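Local coordinates for phosphonate monoester hydrolase (Ruegeria pomeroyi, PDB 4UPK), which is a hydrolase of the sulfatase family, in the alkaline phosphatase clan, built on a mixed beta sheet flanked by helices, at residues A259-P264 with L309-L314; N202-Y207 with P251-Y256; I41-A46 with H348-G353. One frame throughout, in Å; residues are numbered along the deposited sequence.

Interaction 1 (A259-P264 with L309-L314); sequences AKLPLP and LRAVYL
Leu261 and Leu314 reach toward each other tip to tip, CD2 of Leu261 lying 3.8 Å from CD1 of Leu314. The other methyl of Leu261, CD1, settles on the helix at Ala311, 3.6 Å from the backbone N and also against CA and CB of that residue. CG of Leu261 is anti to the carbonyl carbon (chi1 -73°), which places it on the side of the helix. Residues 261-264, with two prolines, run extended against the long helix 303-333, part of the helical covering around the central mixed sheet of this sulfatase-family fold. Arg310, one turn before Leu314, meets the loop obliquely, its chain bent at chi3 (66°). Pro264 lies over one face of the guanidinium, its N 3.8 Å above the centre. CG of Pro264 is nearest to NH1 of the same group. At the edge, NH2 donates to Pro262 O at 3.1 Å; the donor stands above the carbonyl plane, and the N-H...O angle is 149°. Pro262 O also accepts from Gln307 NE2, and Arg310 NH1 is bonded to Leu352 O. A water donates to Leu263 O at 2.6 Å and weakly accepts from Arg310 NH2.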
loop_
_atom_site.group_PDB
_atom_site.type_symbol
_atom_site.label_atom_id
_atom_site.label_comp_id
_atom_site.label_asym_id
_atom_site.label_seq_id
_atom_site.Cartn_x
_atom_site.Cartn_y
_atom_site.Cartn_z
ATOM N N ALA A 259 -52.116 23.721 13.373
ATOM C CA ALA A 259 -52.793 24.963 13.763
ATOM C C ALA A 259 -52.409 25.457 15.157
ATOM O O ALA A 259 -52.659 26.628 15.466
ATOM C CB ALA A 259 -54.301 24.787 13.666
ATOM N N LYS A 260 -51.784 24.588 15.990
ATOM C CA LYS A 260 -51.394 24.950 17.364
ATOM C C LYS A 260 -49.881 25.078 17.542
ATOM O O LYS A 260 -49.384 25.369 18.637
ATOM C CB LYS A 260 -52.030 23.979 18.376
ATOM C CG LYS A 260 -53.555 24.111 18.463
ATOM C CD LYS A 260 -54.208 22.896 19.104
ATOM C CE LYS A 260 -55.716 22.998 19.103
ATOM N NZ LYS A 260 -56.352 21.762 19.618
ATOM N N LEU A 261 -49.146 24.912 16.448
ATOM C CA LEU A 261 -47.708 25.028 16.474
ATOM C C LEU A 261 -47.282 26.483 16.252
ATOM O O LEU A 261 -47.991 27.228 15.559
ATOM C CB LEU A 261 -47.109 24.151 15.369
ATOM C CG LEU A 261 -47.127 22.626 15.568
ATOM C CD1 LEU A 261 -46.422 21.970 14.436
ATOM C CD2 LEU A 261 -46.435 22.211 16.865
ATOM N N PRO A 262 -46.122 26.923 16.791
ATOM C CA PRO A 262 -45.675 28.290 16.471
ATOM C C PRO A 262 -45.236 28.343 14.997
ATOM O O PRO A 262 -44.818 27.329 14.437
ATOM C CB PRO A 262 -44.482 28.518 17.414
ATOM C CG PRO A 262 -43.976 27.163 17.751
ATOM C CD PRO A 262 -45.126 26.194 17.618
ATOM N N LEU A 263 -45.375 29.509 14.365
ATOM C CA LEU A 263 -44.945 29.702 12.981
ATOM C C LEU A 263 -43.411 29.758 12.961
ATOM O O LEU A 263 -42.811 30.034 14.008
ATOM C CB LEU A 263 -45.548 31.006 12.392
ATOM C CG LEU A 263 -47.028 30.930 11.936
ATOM C CD1 LEU A 263 -47.584 32.331 11.695
ATOM C CD2 LEU A 263 -47.201 30.077 10.672
ATOM N N PRO A 264 -42.727 29.508 11.816
ATOM C CA PRO A 264 -41.256 29.632 11.818
ATOM C C PRO A 264 -40.793 31.062 12.101
ATOM O O PRO A 264 -41.549 32.017 11.882
ATOM C CB PRO A 264 -40.868 29.248 10.388
ATOM C CG PRO A 264 -42.048 28.539 9.826
ATOM C CD PRO A 264 -43.232 29.144 10.473
ATOM N N LEU A 309 -45.839 20.137 7.563
ATOM C CA LEU A 309 -44.511 19.560 7.435
ATOM C C LEU A 309 -43.809 19.594 8.788
ATOM O O LEU A 309 -43.180 18.612 9.174
ATOM C CB LEU A 309 -43.702 20.373 6.407
ATOM C CG LEU A 309 -43.645 19.807 4.994
ATOM C CD1 LEU A 309 -44.966 19.976 4.265
ATOM C CD2 LEU A 309 -42.521 20.433 4.215
ATOM N N ARG A 310 -43.937 20.726 9.515
ATOM C CA ARG A 310 -43.390 20.970 10.846
ATOM C C ARG A 310 -43.982 19.990 11.874
ATOM O O ARG A 310 -43.219 19.404 12.642
ATOM C CB ARG A 310 -43.596 22.444 11.241
ATOM C CG ARG A 310 -42.571 23.358 10.595
ATOM C CD ARG A 310 -42.893 24.845 10.643
ATOM N NE ARG A 310 -42.895 25.421 11.997
ATOM C CZ ARG A 310 -41.818 25.880 12.633
ATOM N NH1 ARG A 310 -40.626 25.839 12.050
ATOM N NH2 ARG A 310 -41.928 26.390 13.860
ATOM N N ALA A 311 -45.321 19.742 11.820
ATOM C CA ALA A 311 -46.014 18.777 12.683
ATOM C C ALA A 311 -45.586 17.317 12.373
ATOM O O ALA A 311 -45.447 16.523 13.308
ATOM C CB ALA A 311 -47.527 18.923 12.542
ATOM N N VAL A 312 -45.393 16.972 11.077
ATOM C CA VAL A 312 -44.956 15.640 10.626
ATOM C C VAL A 312 -43.537 15.356 11.124
ATOM O O VAL A 312 -43.292 14.280 11.665
ATOM C CB VAL A 312 -45.128 15.448 9.084
ATOM C CG1 VAL A 312 -44.443 14.160 8.598
ATOM C CG2 VAL A 312 -46.615 15.458 8.697
ATOM N N TYR A 313 -42.626 16.343 10.977
ATOM C CA TYR A 313 -41.232 16.314 11.431
ATOM C C TYR A 313 -41.150 16.044 12.944
ATOM O O TYR A 313 -40.381 15.172 13.363
ATOM C CB TYR A 313 -40.549 17.654 11.084
ATOM C CG TYR A 313 -39.167 17.840 11.677
ATOM C CD1 TYR A 313 -38.997 18.417 12.936
ATOM C CD2 TYR A 313 -38.029 17.501 10.960
ATOM C CE1 TYR A 313 -37.726 18.612 13.481
ATOM C CE2 TYR A 313 -36.751 17.696 11.493
ATOM C CZ TYR A 313 -36.607 18.255 12.753
ATOM O OH TYR A 313 -35.351 18.462 13.288
ATOM N N LEU A 314 -41.936 16.793 13.754
ATOM C CA LEU A 314 -41.993 16.623 15.201
ATOM C C LEU A 314 -42.545 15.248 15.600
ATOM O O LEU A 314 -42.066 14.669 16.569
ATOM C CB LEU A 314 -42.790 17.759 15.881
ATOM C CG LEU A 314 -42.258 19.191 15.749
ATOM C CD1 LEU A 314 -43.267 20.185 16.291
ATOM C CD2 LEU A 314 -40.906 19.358 16.458
HETATM O O HOH W 1 -40.888 29.018 15.387
#

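Interaction 2 (N202-Y207 with P251-Y256)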
loop_
_atom_site.group_PDB
_atom_site.type_symbol
_atom_site.label_atom_id
_atom_site.label_comp_id
_atom_site.label_asym_id
_atom_site.label_seq_id
_atom_site.Cartn_x
_atom_site.Cartn_y
_atom_site.Cartn_z
ATOM N N ASN A 202 -50.450 15.312 5.358
ATOM C CA ASN A 202 -50.117 14.600 6.598
ATOM C C ASN A 202 -50.858 13.268 6.699
ATOM O O ASN A 202 -51.187 12.806 7.801
ATOM C CB ASN A 202 -50.298 15.479 7.847
ATOM C CG ASN A 202 -51.682 16.022 8.059
ATOM O OD1 ASN A 202 -52.596 15.830 7.242
ATOM N ND2 ASN A 202 -51.853 16.712 9.187
ATOM N N GLY A 203 -51.087 12.650 5.536
ATOM C CA GLY A 203 -51.696 11.332 5.438
ATOM C C GLY A 203 -50.781 10.314 6.104
ATOM O O GLY A 203 -49.556 10.490 6.109
ATOM N N PRO A 204 -51.334 9.283 6.762
ATOM C CA PRO A 204 -50.456 8.277 7.406
ATOM C C PRO A 204 -49.565 7.528 6.396
ATOM O O PRO A 204 -49.928 7.398 5.232
ATOM C CB PRO A 204 -51.446 7.336 8.108
ATOM C CG PRO A 204 -52.709 7.469 7.339
ATOM C CD PRO A 204 -52.761 8.910 6.873
ATOM N N ALA A 205 -48.395 7.063 6.815
ATOM C CA ALA A 205 -47.515 6.309 5.920
ATOM C C ALA A 205 -48.174 4.979 5.509
ATOM O O ALA A 205 -49.041 4.482 6.227
ATOM C CB ALA A 205 -46.174 6.056 6.593
ATOM N N MET A 206 -47.783 4.440 4.337
ATOM C CA MET A 206 -48.232 3.163 3.742
ATOM C C MET A 206 -48.044 2.010 4.753
ATOM O O MET A 206 -48.875 1.109 4.844
ATOM C CB MET A 206 -47.423 2.889 2.438
ATOM C CG MET A 206 -47.496 1.435 1.897
ATOM S SD MET A 206 -45.987 0.868 1.012
ATOM C CE MET A 206 -44.926 0.505 2.400
ATOM N N TYR A 207 -46.936 2.060 5.504
ATOM C CA TYR A 207 -46.549 1.069 6.509
ATOM C C TYR A 207 -47.060 1.434 7.907
ATOM O O TYR A 207 -47.143 2.618 8.258
ATOM C CB TYR A 207 -45.008 0.869 6.510
ATOM C CG TYR A 207 -44.229 2.167 6.453
ATOM C CD1 TYR A 207 -43.932 2.880 7.615
ATOM C CD2 TYR A 207 -43.798 2.693 5.235
ATOM C CE1 TYR A 207 -43.226 4.085 7.565
ATOM C CE2 TYR A 207 -43.128 3.915 5.171
ATOM C CZ TYR A 207 -42.834 4.603 6.338
ATOM O OH TYR A 207 -42.153 5.793 6.268
ATOM N N PRO A 251 -49.872 6.638 14.843
ATOM C CA PRO A 251 -50.598 7.915 14.988
ATOM C C PRO A 251 -49.764 9.194 14.889
ATOM O O PRO A 251 -50.310 10.294 15.074
ATOM C CB PRO A 251 -51.179 7.780 16.395
ATOM C CG PRO A 251 -50.084 7.084 17.156
ATOM C CD PRO A 251 -49.448 6.125 16.166
ATOM N N TYR A 252 -48.437 9.059 14.631
ATOM C CA TYR A 252 -47.495 10.172 14.579
ATOM C C TYR A 252 -47.776 11.255 13.581
ATOM O O TYR A 252 -47.382 12.398 13.825
ATOM C CB TYR A 252 -46.072 9.660 14.385
ATOM C CG TYR A 252 -45.637 8.686 15.454
ATOM C CD1 TYR A 252 -45.190 9.135 16.699
ATOM C CD2 TYR A 252 -45.671 7.313 15.224
ATOM C CE1 TYR A 252 -44.804 8.232 17.696
ATOM C CE2 TYR A 252 -45.302 6.406 16.211
ATOM C CZ TYR A 252 -44.860 6.866 17.442
ATOM O OH TYR A 252 -44.437 5.940 18.370
ATOM N N ASN A 253 -48.402 10.886 12.433
ATOM C CA ASN A 253 -48.690 11.764 11.298
ATOM C C ASN A 253 -49.513 13.009 11.673
ATOM O O ASN A 253 -49.247 14.092 11.165
ATOM C CB ASN A 253 -49.367 10.957 10.166
ATOM C CG ASN A 253 -50.717 10.382 10.529
ATOM O OD1 ASN A 253 -50.899 9.687 11.539
ATOM N ND2 ASN A 253 -51.705 10.654 9.709
ATOM N N THR A 254 -50.501 12.838 12.558
ATOM C CA THR A 254 -51.416 13.878 13.030
ATOM C C THR A 254 -51.388 14.077 14.550
ATOM O O THR A 254 -52.212 14.825 15.064
ATOM C CB THR A 254 -52.837 13.596 12.556
ATOM O OG1 THR A 254 -53.164 12.255 12.902
ATOM C CG2 THR A 254 -53.031 13.851 11.063
ATOM N N MET A 255 -50.430 13.462 15.269
ATOM C CA MET A 255 -50.330 13.625 16.725
ATOM C C MET A 255 -50.217 15.083 17.183
ATOM O O MET A 255 -50.774 15.438 18.211
ATOM C CB MET A 255 -49.280 12.688 17.336
ATOM C CG MET A 255 -47.885 13.277 17.497
ATOM S SD MET A 255 -46.713 12.170 18.305
ATOM C CE MET A 255 -47.568 11.770 19.740
ATOM N N TYR A 256 -49.559 15.927 16.367
ATOM C CA TYR A 256 -49.408 17.365 16.597
ATOM C C TYR A 256 -50.256 18.131 15.583
ATOM O O TYR A 256 -50.212 17.861 14.384
ATOM C CB TYR A 256 -47.917 17.808 16.563
ATOM C CG TYR A 256 -47.038 17.043 17.538
ATOM C CD1 TYR A 256 -47.356 16.982 18.898
ATOM C CD2 TYR A 256 -45.923 16.339 17.098
ATOM C CE1 TYR A 256 -46.564 16.265 19.793
ATOM C CE2 TYR A 256 -45.126 15.623 17.985
ATOM C CZ TYR A 256 -45.455 15.577 19.330
ATOM O OH TYR A 256 -44.672 14.861 20.206
HETATM O O HOH W 2 -49.945 16.745 11.618
#
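Asn253 donates from ND2 to the backbone O of Asn202 across 2.9 Å, and the residue has the most surface buried here. The bond is close to straight, with an N-H...O angle of 160°; ND2 lies in the carbonyl plane of Asn202, and the acceptor lies near the amide plane of Asn253. CG of Asn253 sits between the backbone N and the carbonyl carbon (chi1 64°), close to the 202-207 loop. There ND2 also packs obliquely against the ring of Pro204, 3.5 Å from CD, while CB of Asn253 rests 3.5 Å from Asn202 O. Both segments are irregular loops at the periphery of the sulfatase-family fold: 202-207 leads toward helix 213-224, whereas the loop 251-256 belongs to the long connection after strand 234-239 of the central sheet. Asn202, the next most buried residue, crosses the side chain of Thr254 at about a right angle, with ND2 3.6 Å from the methyl CG2. The same ND2 donates to a water at 3.1 Å. That water in turn donates to Asn253 O at 2.8 Å and to Tyr256 O at 3.0 Å, so a single solvent molecule joins the Asn202 amide to two carbonyls of the other loop. The side chain of Asn202 also touches Thr308 on helix 303-333, while backbone hydrogen bonds tie Pro204 to Arg192 and Ala205 to Ala248.

Interaction 3 (I41-A46 with H348-G353)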
loop_
_atom_site.group_PDB
_atom_site.type_symbol
_atom_site.label_atom_id
_atom_site.label_comp_id
_atom_site.label_asym_id
_atom_site.label_seq_id
_atom_site.Cartn_x
_atom_site.Cartn_y
_atom_site.Cartn_z
ATOM N N ILE A 41 -28.852 10.857 15.390
ATOM C CA ILE A 41 -30.169 11.099 14.810
ATOM C C ILE A 41 -29.886 12.101 13.677
ATOM O O ILE A 41 -29.187 13.078 13.901
ATOM C CB ILE A 41 -31.186 11.663 15.866
ATOM C CG1 ILE A 41 -31.381 10.699 17.052
ATOM C CG2 ILE A 41 -32.553 11.995 15.226
ATOM C CD1 ILE A 41 -32.005 11.368 18.323
ATOM N N ASP A 42 -30.372 11.833 12.463
ATOM C CA ASP A 42 -30.182 12.746 11.347
ATOM C C ASP A 42 -31.262 13.859 11.426
ATOM O O ASP A 42 -32.456 13.571 11.657
ATOM C CB ASP A 42 -30.295 11.989 10.011
ATOM C CG ASP A 42 -29.417 12.492 8.879
ATOM O OD1 ASP A 42 -29.662 13.611 8.393
ATOM O OD2 ASP A 42 -28.520 11.732 8.433
ATOM N N GLN A 43 -30.812 15.129 11.279
ATOM C CA GLN A 43 -31.611 16.355 11.161
ATOM C C GLN A 43 -32.419 16.840 12.362
ATOM O O GLN A 43 -33.239 17.731 12.176
ATOM C CB GLN A 43 -32.454 16.325 9.866
ATOM C CG GLN A 43 -32.215 17.493 8.933
ATOM C CD GLN A 43 -32.373 17.148 7.466
ATOM O OE1 GLN A 43 -33.358 17.498 6.822
ATOM N NE2 GLN A 43 -31.390 16.478 6.890
ATOM N N LEU A 44 -32.183 16.313 13.585
ATOM C CA LEU A 44 -32.889 16.768 14.798
ATOM C C LEU A 44 -32.346 18.112 15.338
ATOM O O LEU A 44 -31.161 18.212 15.671
ATOM C CB LEU A 44 -32.963 15.680 15.901
ATOM C CG LEU A 44 -33.898 15.961 17.127
ATOM C CD1 LEU A 44 -35.356 16.040 16.737
ATOM C CD2 LEU A 44 -33.691 14.943 18.242
ATOM N N ARG A 45 -33.214 19.150 15.395
ATOM C CA ARG A 45 -32.839 20.490 15.873
ATOM C C ARG A 45 -32.573 20.471 17.361
ATOM O O ARG A 45 -33.249 19.739 18.082
ATOM C CB ARG A 45 -33.957 21.511 15.590
ATOM C CG ARG A 45 -34.072 21.942 14.137
ATOM C CD ARG A 45 -35.388 22.648 13.874
ATOM N NE ARG A 45 -35.473 23.932 14.568
ATOM C CZ ARG A 45 -35.538 25.119 13.970
ATOM N NH1 ARG A 45 -35.510 25.207 12.648
ATOM N NH2 ARG A 45 -35.631 26.228 14.692
ATOM N N ALA A 46 -31.597 21.280 17.823
ATOM C CA ALA A 46 -31.273 21.437 19.240
ATOM C C ALA A 46 -32.490 21.996 20.020
ATOM O O ALA A 46 -32.755 21.530 21.130
ATOM C CB ALA A 46 -30.078 22.364 19.410
ATOM N N HIS A 348 -26.453 17.346 11.981
ATOM C CA HIS A 348 -26.736 18.724 11.582
ATOM C C HIS A 348 -28.192 19.014 11.970
ATOM O O HIS A 348 -28.912 18.137 12.449
ATOM C CB HIS A 348 -26.558 18.913 10.040
ATOM C CG HIS A 348 -27.295 17.884 9.232
ATOM N ND1 HIS A 348 -26.667 16.738 8.795
ATOM C CD2 HIS A 348 -28.608 17.807 8.917
ATOM C CE1 HIS A 348 -27.612 15.993 8.243
ATOM N NE2 HIS A 348 -28.791 16.610 8.267
ATOM N N GLY A 349 -28.592 20.260 11.739
ATOM C CA GLY A 349 -29.928 20.751 11.980
ATOM C C GLY A 349 -30.774 20.792 10.722
ATOM O O GLY A 349 -30.479 20.142 9.715
ATOM N N GLU A 350 -31.855 21.560 10.801
ATOM C CA GLU A 350 -32.890 21.666 9.790
ATOM C C GLU A 350 -33.514 23.038 9.960
ATOM O O GLU A 350 -33.917 23.352 11.072
ATOM C CB GLU A 350 -33.952 20.565 10.090
ATOM C CG GLU A 350 -35.210 20.577 9.237
ATOM C CD GLU A 350 -35.004 20.805 7.757
ATOM O OE1 GLU A 350 -34.286 19.997 7.139
ATOM O OE2 GLU A 350 -35.459 21.849 7.239
ATOM N N MET A 351 -33.592 23.852 8.879
ATOM C CA MET A 351 -34.223 25.195 8.946
ATOM C C MET A 351 -35.703 25.130 9.291
ATOM O O MET A 351 -36.174 25.933 10.094
ATOM C CB MET A 351 -33.967 26.014 7.683
ATOM C CG MET A 351 -32.516 26.431 7.551
ATOM S SD MET A 351 -31.820 27.323 8.973
ATOM C CE MET A 351 -32.753 28.907 8.882
ATOM N N LEU A 352 -36.421 24.145 8.723
ATOM C CA LEU A 352 -37.831 23.860 8.989
ATOM C C LEU A 352 -38.779 25.057 8.714
ATOM O O LEU A 352 -39.755 25.285 9.437
ATOM C CB LEU A 352 -37.971 23.302 10.417
ATOM C CG LEU A 352 -39.055 22.279 10.650
ATOM C CD1 LEU A 352 -38.698 20.951 10.013
ATOM C CD2 LEU A 352 -39.330 22.122 12.139
ATOM N N GLY A 353 -38.476 25.801 7.650
ATOM C CA GLY A 353 -39.285 26.950 7.261
ATOM C C GLY A 353 -38.737 28.256 7.786
ATOM O O GLY A 353 -39.146 29.322 7.320
#
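This is a buried, largely polar contact between two loops that leave neighbouring parallel strands, 35-41 and 340-346, of the central sheet. In sulfatase-family enzymes, loops at the ends of the central strands carry the active-site region, and this pair is consistent with that placement. The backbones come closest at Gln43 and Gly349, where Gln43 CA makes a CA-H...O contact with His348 O at 3.5 Å. Beyond this point Arg45 reaches the second loop at Glu350 and Met351. Its CD approaches Glu350 O to 3.2 Å, and the chain then bends at chi3. NH1 donates to that oxygen at 2.9 Å, in the carbonyl plane but with an N-H...O angle of only 136°; Met351 O lies near the guanidinium plane at its edge. NH2 of Arg45 is held from outside the two loops, by Asp47 and Asp354. Toward the strand ends, OD1 of Asp42 lies 3.1 Å from NE2 of His348, with the carboxylate and imidazole planes 74° apart. OD2 of Asp42 is taken by Tyr130 and Arg86. CG of Gln43 packs 3.3 Å from Gly349 O. Glu350 folds back at chi2 (43°), and its OE2 accepts from the backbone N of Leu352 at 2.9 Å as well as from Gly359 N. Two backbone N-H groups thus grip one buried carboxylate oxygen, and Arg45 is shared between a carbonyl and two acidic residues, bonds that fix the orientation of the Glu350 carboxylate and the Arg45 guanidinium.

Overall arrangement
From the N terminus, the loop 41-46 after the first sheet strand meets its partner 348-353 some 300 residues later, so interaction 3 closes the widest loop, and the other two nest inside it. Interaction 2 closes first, joining 202-207 to 251-256; interaction 1 then follows in series, bringing 259-264 against helix 303-333. That helix links all three sites. Val312 packs on Asn202 of interaction 2, whereas Tyr313 OH reaches Gln43 O of interaction 3. Interactions 2 and 3 do not touch, their nearest atoms being about 10 Å apart; interaction 1, which touches both, connects the outer loops with the strand ends of the central sheet.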